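Local coordinates for multiple antibiotic resistance protein MARR (Escherichia coli, PDB 1JGS) that represses transcription of the marRAB operon by binding its marO operator DNA, and so controls antibiotic-resistance and oxidative-stress genes, at residues D70-C74 against K75-E79; L62-L65 against T66-L69. All coordinates share one frame; numbering follows the deposited sequence.

Contact 1. Residues D70-C74 against K75-E79; sequences DRLVC and KGWVE
The indole of Trp-77 meets the CD2 methyl of Leu-72 through CE3, at 3.5 Å. This approach is oblique to the ring, and the two side chains cross at about a right angle. One face of the indole is covered from within the turn: Lys-75 CB sits over the ring centre, 3.8 Å above its plane. With CG of Trp-77 beside its own backbone N (chi1 -62°), the CE3-CZ3 side of the ring is brought to Leu-72; Ile-32 and Gln-36 also touch the Trp-77 side chain.

Leu-72 packs against two consecutive residues of the outgoing chain. While CD2 goes to the tryptophan, its CB packs on Val-78 CG2 at 3.8 Å, and Val-39 and Leu-40 of helix 34-46 add to this apolar cluster. Val-73 lies at the margin; its CG2 comes within 3.5 Å of Val-78 O.

Backbone hydrogen bonds hold the turn that ends the helix. Leu-72 O receives Trp-77 N at 3.0 Å, nearly in line with the carbonyl (C=O...N 161°), and Lys-75 N only weakly. Val-73 O accepts Gly-76 N at 2.7 Å from well above its carbonyl plane, and Lys-75 N also bonds Arg-71 O at 3.0 Å. Gly-76 is the first residue to leave helical geometry, and its phi of 74° is one that glycine adopts readily.

The Lys-75 chain runs extended beyond CG, past Arg-71 O, and delivers NZ to Gln-36 OE1 and Asp-31 O. Gly-76 O in turn bonds Thr-95 OG1 beyond the second strand. Positive phi at Gly-76, with the bonds from Trp-77 N to Leu-72 O and from Gly-76 N to Val-73 O, defines a Schellman motif, which here ends helix 62-74 and leads into the beta hairpin, or wing, of the MarR winged helix-turn-helix fold.

Contact 2. Residues L62-L65 against T66-L69; sequences LGAL and TRML. With SAL (2-hydroxybenzoic acid), chain B; SAL (2-hydroxybenzoic acid), chain C.
Thr-66 OG1 stands between Leu-62 O and the phenol of one salicylate (chain B), on the helix that by fold is the recognition helix of the MarR winged helix-turn-helix. It donates to Leu-62 O at 2.9 Å and accepts from salicylate O2 at 2.9 Å, so both hydroxyl bonds have a defined direction. Leu-62 O also takes Thr-66 N nearly in line (166°), whereas OG1 reaches it from above the carbonyl plane; the rotamer that keeps OG1 beside its own backbone N (chi1 -47°) allows this double grip. Leu-62 CD1 meets ring carbon C3 of the same ligand at 3.6 Å, and Leu-69 CD1 lies near its carboxylate.

The second salicylate (chain C) is met on another side of the helix, where Met-68, bent at chi2 and chi3, places CE 3.6 Å from C1.

Farther out, Leu-65 CG packs on Leu-69 CD1 at 4.1 Å, with Leu-58 and Pro-51 of helix 51-58 behind them. Arg-67 folds back along the helix, and its NH2 forms a salt bridge with Asp-61 of the second subunit. One face of its guanidinium is covered by Ala-64 CA, 4.1 Å from Arg-67 CZ.

Overall arrangement
From the N terminus, the chain passes helices 8-27, 34-46 and 51-58 before reaching helix 62-74, which carries both contacts. Contact 2 comes first, spanning successive turns at the start of this helix; contact 1 follows directly, where the helix ends and the chain turns into strand 78-82. The two are in series, neither nesting nor crossing, with centres about 12 Å apart. Each is local, and contact 1 closes only the short turn from helix to strand. At contact 2 the helix touches helices 34-46 and 51-58, both salicylates and the second subunit, whereas contact 1 joins its end to helix 34-46 and to the hairpin with strand 90-94.

Contact 1. Residues D70-C74 against K75-E79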
ATOM      1  N   ASP A  70     -16.461  11.573   6.651  1.00 31.28           N
ATOM      2  CA  ASP A  70     -17.209  12.823   6.789  1.00 31.28           C
ATOM      3  C   ASP A  70     -16.904  13.728   5.604  1.00 31.28           C
ATOM      4  O   ASP A  70     -17.802  14.363   5.069  1.00 31.28           O
ATOM      5  CB  ASP A  70     -16.861  13.550   8.092  1.00 35.21           C
ATOM      6  CG  ASP A  70     -17.676  13.050   9.294  1.00 35.21           C
ATOM      7  OD1 ASP A  70     -18.606  12.223   9.124  1.00 35.21           O
ATOM      8  OD2 ASP A  70     -17.385  13.505  10.421  1.00 35.21           O
ATOM      9  N   ARG A  71     -15.646  13.804   5.187  1.00 31.46           N
ATOM     10  CA  ARG A  71     -15.328  14.646   4.040  1.00 31.46           C
ATOM     11  C   ARG A  71     -16.068  14.114   2.811  1.00 31.46           C
ATOM     12  O   ARG A  71     -16.610  14.882   2.020  1.00 31.46           O
ATOM     13  CB  ARG A  71     -13.818  14.663   3.770  1.00 37.99           C
ATOM     14  CG  ARG A  71     -13.394  15.422   2.511  1.00 37.99           C
ATOM     15  CD  ARG A  71     -13.965  16.845   2.479  1.00 37.99           C
ATOM     16  NE  ARG A  71     -13.546  17.666   3.620  1.00 37.99           N
ATOM     17  CZ  ARG A  71     -12.319  18.150   3.788  1.00 37.99           C
ATOM     18  NH1 ARG A  71     -11.374  17.895   2.886  1.00 37.99           N
ATOM     19  NH2 ARG A  71     -12.033  18.899   4.846  1.00 37.99           N
ATOM     20  N   LEU A  72     -16.101  12.797   2.648  1.00 29.78           N
ATOM     21  CA  LEU A  72     -16.778  12.218   1.483  1.00 29.78           C
ATOM     22  C   LEU A  72     -18.279  12.504   1.494  1.00 29.78           C
ATOM     23  O   LEU A  72     -18.888  12.695   0.439  1.00 29.78           O
ATOM     24  CB  LEU A  72     -16.500  10.711   1.408  1.00 25.32           C
ATOM     25  CG  LEU A  72     -15.044  10.402   1.008  1.00 25.32           C
ATOM     26  CD1 LEU A  72     -14.716   8.930   1.114  1.00 25.32           C
ATOM     27  CD2 LEU A  72     -14.838  10.904  -0.401  1.00 25.32           C
ATOM     28  N   VAL A  73     -18.883  12.535   2.680  1.00 31.60           N
ATOM     29  CA  VAL A  73     -20.311  12.845   2.770  1.00 31.60           C
ATOM     30  C   VAL A  73     -20.493  14.306   2.371  1.00 31.60           C
ATOM     31  O   VAL A  73     -21.414  14.624   1.627  1.00 31.60           O
ATOM     32  CB  VAL A  73     -20.850  12.620   4.197  1.00 28.89           C
ATOM     33  CG1 VAL A  73     -22.283  13.108   4.313  1.00 28.89           C
ATOM     34  CG2 VAL A  73     -20.761  11.129   4.537  1.00 28.89           C
ATOM     35  N   CYS A  74     -19.598  15.188   2.836  1.00 35.75           N
ATOM     36  CA  CYS A  74     -19.667  16.615   2.483  1.00 35.75           C
ATOM     37  C   CYS A  74     -19.588  16.799   0.972  1.00 35.75           C
ATOM     38  O   CYS A  74     -20.158  17.741   0.417  1.00 35.75           O
ATOM     39  CB  CYS A  74     -18.519  17.410   3.110  1.00 46.08           C
ATOM     40  SG  CYS A  74     -18.740  17.883   4.821  1.00 46.08           S
ATOM     41  N   LYS A  75     -18.856  15.922   0.303  1.00 40.46           N
ATOM     42  CA  LYS A  75     -18.741  16.032  -1.141  1.00 40.46           C
ATOM     43  C   LYS A  75     -19.946  15.375  -1.820  1.00 40.46           C
ATOM     44  O   LYS A  75     -20.092  15.436  -3.047  1.00 40.46           O
ATOM     45  CB  LYS A  75     -17.441  15.385  -1.618  1.00 28.93           C
ATOM     46  CG  LYS A  75     -16.198  16.193  -1.295  1.00 28.93           C
ATOM     47  CD  LYS A  75     -14.949  15.478  -1.817  1.00 28.93           C
ATOM     48  CE  LYS A  75     -13.727  16.383  -1.820  1.00 28.93           C
ATOM     49  NZ  LYS A  75     -12.696  15.891  -2.763  1.00 28.93           N
ATOM     50  N   GLY A  76     -20.807  14.756  -1.012  1.00 34.82           N
ATOM     51  CA  GLY A  76     -21.990  14.101  -1.551  1.00 34.82           C
ATOM     52  C   GLY A  76     -21.685  12.789  -2.266  1.00 34.82           C
ATOM     53  O   GLY A  76     -22.479  12.316  -3.081  1.00 34.82           O
ATOM     54  N   TRP A  77     -20.537  12.184  -1.964  1.00 32.56           N
ATOM     55  CA  TRP A  77     -20.172  10.943  -2.619  1.00 32.56           C
ATOM     56  C   TRP A  77     -20.508   9.699  -1.818  1.00 32.56           C
ATOM     57  O   TRP A  77     -20.584   8.610  -2.373  1.00 32.56           O
ATOM     58  CB  TRP A  77     -18.677  10.933  -2.944  1.00 37.53           C
ATOM     59  CG  TRP A  77     -18.239  12.003  -3.889  1.00 37.53           C
ATOM     60  CD1 TRP A  77     -19.034  12.747  -4.707  1.00 37.53           C
ATOM     61  CD2 TRP A  77     -16.899  12.462  -4.101  1.00 37.53           C
ATOM     62  NE1 TRP A  77     -18.276  13.649  -5.416  1.00 37.53           N
ATOM     63  CE2 TRP A  77     -16.960  13.496  -5.063  1.00 37.53           C
ATOM     64  CE3 TRP A  77     -15.655  12.102  -3.572  1.00 37.53           C
ATOM     65  CZ2 TRP A  77     -15.825  14.178  -5.508  1.00 37.53           C
ATOM     66  CZ3 TRP A  77     -14.516  12.781  -4.016  1.00 37.53           C
ATOM     67  CH2 TRP A  77     -14.612  13.810  -4.976  1.00 37.53           C
ATOM     68  N   VAL A  78     -20.720   9.856  -0.516  1.00 30.33           N
ATOM     69  CA  VAL A  78     -21.013   8.723   0.352  1.00 30.33           C
ATOM     70  C   VAL A  78     -22.170   9.032   1.291  1.00 30.33           C
ATOM     71  O   VAL A  78     -22.395  10.189   1.641  1.00 30.33           O
ATOM     72  CB  VAL A  78     -19.755   8.366   1.189  1.00 28.67           C
ATOM     73  CG1 VAL A  78     -20.092   7.354   2.261  1.00 28.67           C
ATOM     74  CG2 VAL A  78     -18.653   7.834   0.273  1.00 28.67           C
ATOM     75  N   GLU A  79     -22.913   8.003   1.683  1.00 32.27           N
ATOM     76  CA  GLU A  79     -24.021   8.194   2.607  1.00 32.27           C
ATOM     77  C   GLU A  79     -24.049   7.019   3.571  1.00 32.27           C
ATOM     78  O   GLU A  79     -23.586   5.916   3.242  1.00 32.27           O
ATOM     79  CB  GLU A  79     -25.362   8.325   1.866  1.00 48.71           C
ATOM     80  CG  GLU A  79     -25.964   7.050   1.313  1.00 48.71           C
ATOM     81  CD  GLU A  79     -27.200   7.340   0.462  1.00 48.71           C
ATOM     82  OE1 GLU A  79     -27.058   8.052  -0.542  1.00 48.71           O
ATOM     83  OE2 GLU A  79     -28.318   6.875   0.785  1.00 48.71           O
TER

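Contact 2. Residues L62-L65 against T66-L69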
ATOM      1  N   LEU A  62      -8.338   4.490  12.324  1.00 57.37           N
ATOM      2  CA  LEU A  62      -9.772   4.709  12.374  1.00 57.37           C
ATOM      3  C   LEU A  62     -10.068   6.201  12.366  1.00 57.37           C
ATOM      4  O   LEU A  62     -10.991   6.657  11.689  1.00 57.37           O
ATOM      5  CB  LEU A  62     -10.374   4.067  13.628  1.00 70.92           C
ATOM      6  CG  LEU A  62     -11.907   4.045  13.662  1.00 70.92           C
ATOM      7  CD1 LEU A  62     -12.408   3.213  12.503  1.00 70.92           C
ATOM      8  CD2 LEU A  62     -12.411   3.477  14.977  1.00 70.92           C
ATOM      9  N   GLY A  63      -9.277   6.957  13.118  1.00 42.69           N
ATOM     10  CA  GLY A  63      -9.484   8.392  13.195  1.00 42.69           C
ATOM     11  C   GLY A  63      -9.471   9.078  11.842  1.00 42.69           C
ATOM     12  O   GLY A  63     -10.308   9.938  11.560  1.00 42.69           O
ATOM     13  N   ALA A  64      -8.527   8.690  10.993  1.00 34.08           N
ATOM     14  CA  ALA A  64      -8.397   9.297   9.672  1.00 34.08           C
ATOM     15  C   ALA A  64      -9.511   8.836   8.746  1.00 34.08           C
ATOM     16  O   ALA A  64      -9.840   9.520   7.780  1.00 34.08           O
ATOM     17  CB  ALA A  64      -7.049   8.946   9.073  1.00 29.39           C
ATOM     18  N   LEU A  65     -10.090   7.676   9.046  1.00 36.90           N
ATOM     19  CA  LEU A  65     -11.169   7.130   8.235  1.00 36.90           C
ATOM     20  C   LEU A  65     -12.448   7.914   8.496  1.00 36.90           C
ATOM     21  O   LEU A  65     -13.167   8.296   7.561  1.00 36.90           O
ATOM     22  CB  LEU A  65     -11.393   5.654   8.574  1.00 46.47           C
ATOM     23  CG  LEU A  65     -12.412   4.968   7.660  1.00 46.47           C
ATOM     24  CD1 LEU A  65     -11.832   4.914   6.262  1.00 46.47           C
ATOM     25  CD2 LEU A  65     -12.738   3.573   8.166  1.00 46.47           C
ATOM     26  N   THR A  66     -12.709   8.156   9.777  1.00 33.18           N
ATOM     27  CA  THR A  66     -13.879   8.891  10.229  1.00 33.18           C
ATOM     28  C   THR A  66     -13.919  10.264   9.597  1.00 33.18           C
ATOM     29  O   THR A  66     -14.954  10.687   9.080  1.00 33.18           O
ATOM     30  CB  THR A  66     -13.861   9.073  11.765  1.00 64.50           C
ATOM     31  OG1 THR A  66     -13.542   7.827  12.396  1.00 64.50           O
ATOM     32  CG2 THR A  66     -15.222   9.550  12.261  1.00 64.50           C
ATOM     33  N   ARG A  67     -12.794  10.972   9.655  1.00 32.09           N
ATOM     34  CA  ARG A  67     -12.722  12.306   9.063  1.00 32.09           C
ATOM     35  C   ARG A  67     -12.889  12.146   7.565  1.00 32.09           C
ATOM     36  O   ARG A  67     -13.562  12.932   6.922  1.00 32.09           O
ATOM     37  CB  ARG A  67     -11.373  12.984   9.370  1.00 47.77           C
ATOM     38  CG  ARG A  67     -11.109  13.219  10.850  1.00 47.77           C
ATOM     39  CD  ARG A  67     -10.074  14.322  11.078  1.00 47.77           C
ATOM     40  NE  ARG A  67      -8.791  14.051  10.436  1.00 47.77           N
ATOM     41  CZ  ARG A  67      -7.913  13.147  10.862  1.00 47.77           C
ATOM     42  NH1 ARG A  67      -8.169  12.414  11.940  1.00 47.77           N
ATOM     43  NH2 ARG A  67      -6.772  12.975  10.210  1.00 47.77           N
ATOM     44  N   MET A  68     -12.265  11.111   7.019  1.00 37.17           N
ATOM     45  CA  MET A  68     -12.346  10.817   5.591  1.00 37.17           C
ATOM     46  C   MET A  68     -13.804  10.582   5.170  1.00 37.17           C
ATOM     47  O   MET A  68     -14.282  11.146   4.178  1.00 37.17           O
ATOM     48  CB  MET A  68     -11.521   9.564   5.271  1.00 41.38           C
ATOM     49  CG  MET A  68     -11.815   8.947   3.910  1.00 41.38           C
ATOM     50  SD  MET A  68     -11.263   9.984   2.566  1.00 41.38           S
ATOM     51  CE  MET A  68      -9.564   9.330   2.351  1.00 41.38           C
ATOM     52  N   LEU A  69     -14.505   9.741   5.923  1.00 30.84           N
ATOM     53  CA  LEU A  69     -15.888   9.448   5.588  1.00 30.84           C
ATOM     54  C   LEU A  69     -16.736  10.723   5.658  1.00 30.84           C
ATOM     55  O   LEU A  69     -17.602  10.951   4.801  1.00 30.84           O
ATOM     56  CB  LEU A  69     -16.427   8.347   6.507  1.00 25.28           C
ATOM     57  CG  LEU A  69     -15.869   6.930   6.246  1.00 25.28           C
ATOM     58  CD1 LEU A  69     -16.409   5.955   7.286  1.00 25.28           C
ATOM     59  CD2 LEU A  69     -16.296   6.439   4.859  1.00 25.28           C
TER
HETATM   60  C1' SAL B 256     -18.529   6.328  11.368  1.00 44.77           C
HETATM   61  O1' SAL B 256     -19.856   6.387  11.371  1.00 44.77           O
HETATM   62  O2' SAL B 256     -17.859   7.146  10.722  1.00 44.77           O
HETATM   63  C1  SAL B 256     -17.916   5.245  12.165  1.00 44.77           C
HETATM   64  C2  SAL B 256     -16.467   5.105  12.213  1.00 44.77           C
HETATM   65  C3  SAL B 256     -15.853   4.075  12.965  1.00 44.77           C
HETATM   66  C4  SAL B 256     -16.620   3.161  13.683  1.00 44.77           C
HETATM   67  C5  SAL B 256     -18.193   3.291  13.651  1.00 44.77           C
HETATM   68  C6  SAL B 256     -18.746   4.320  12.895  1.00 44.77           C
HETATM   69  O2  SAL B 256     -15.631   5.944  11.548  1.00 44.77           O
HETATM   70  C1' SAL C 257      -9.260  13.281   3.304  1.00 42.17           C
HETATM   71  O1' SAL C 257      -9.656  13.866   2.181  1.00 42.17           O
HETATM   72  O2' SAL C 257      -9.921  13.399   4.375  1.00 42.17           O
HETATM   73  C1  SAL C 257      -8.010  12.497   3.201  1.00 42.17           C
HETATM   74  C2  SAL C 257      -7.473  11.800   4.374  1.00 42.17           C
HETATM   75  C3  SAL C 257      -6.266  11.040   4.289  1.00 42.17           C
HETATM   76  C4  SAL C 257      -5.561  10.944   3.077  1.00 42.17           C
HETATM   77  C5  SAL C 257      -6.138  11.701   1.801  1.00 42.17           C
HETATM   78  C6  SAL C 257      -7.320  12.421   1.946  1.00 42.17           C
HETATM   79  O2  SAL C 257      -8.087  11.834   5.607  1.00 42.17           O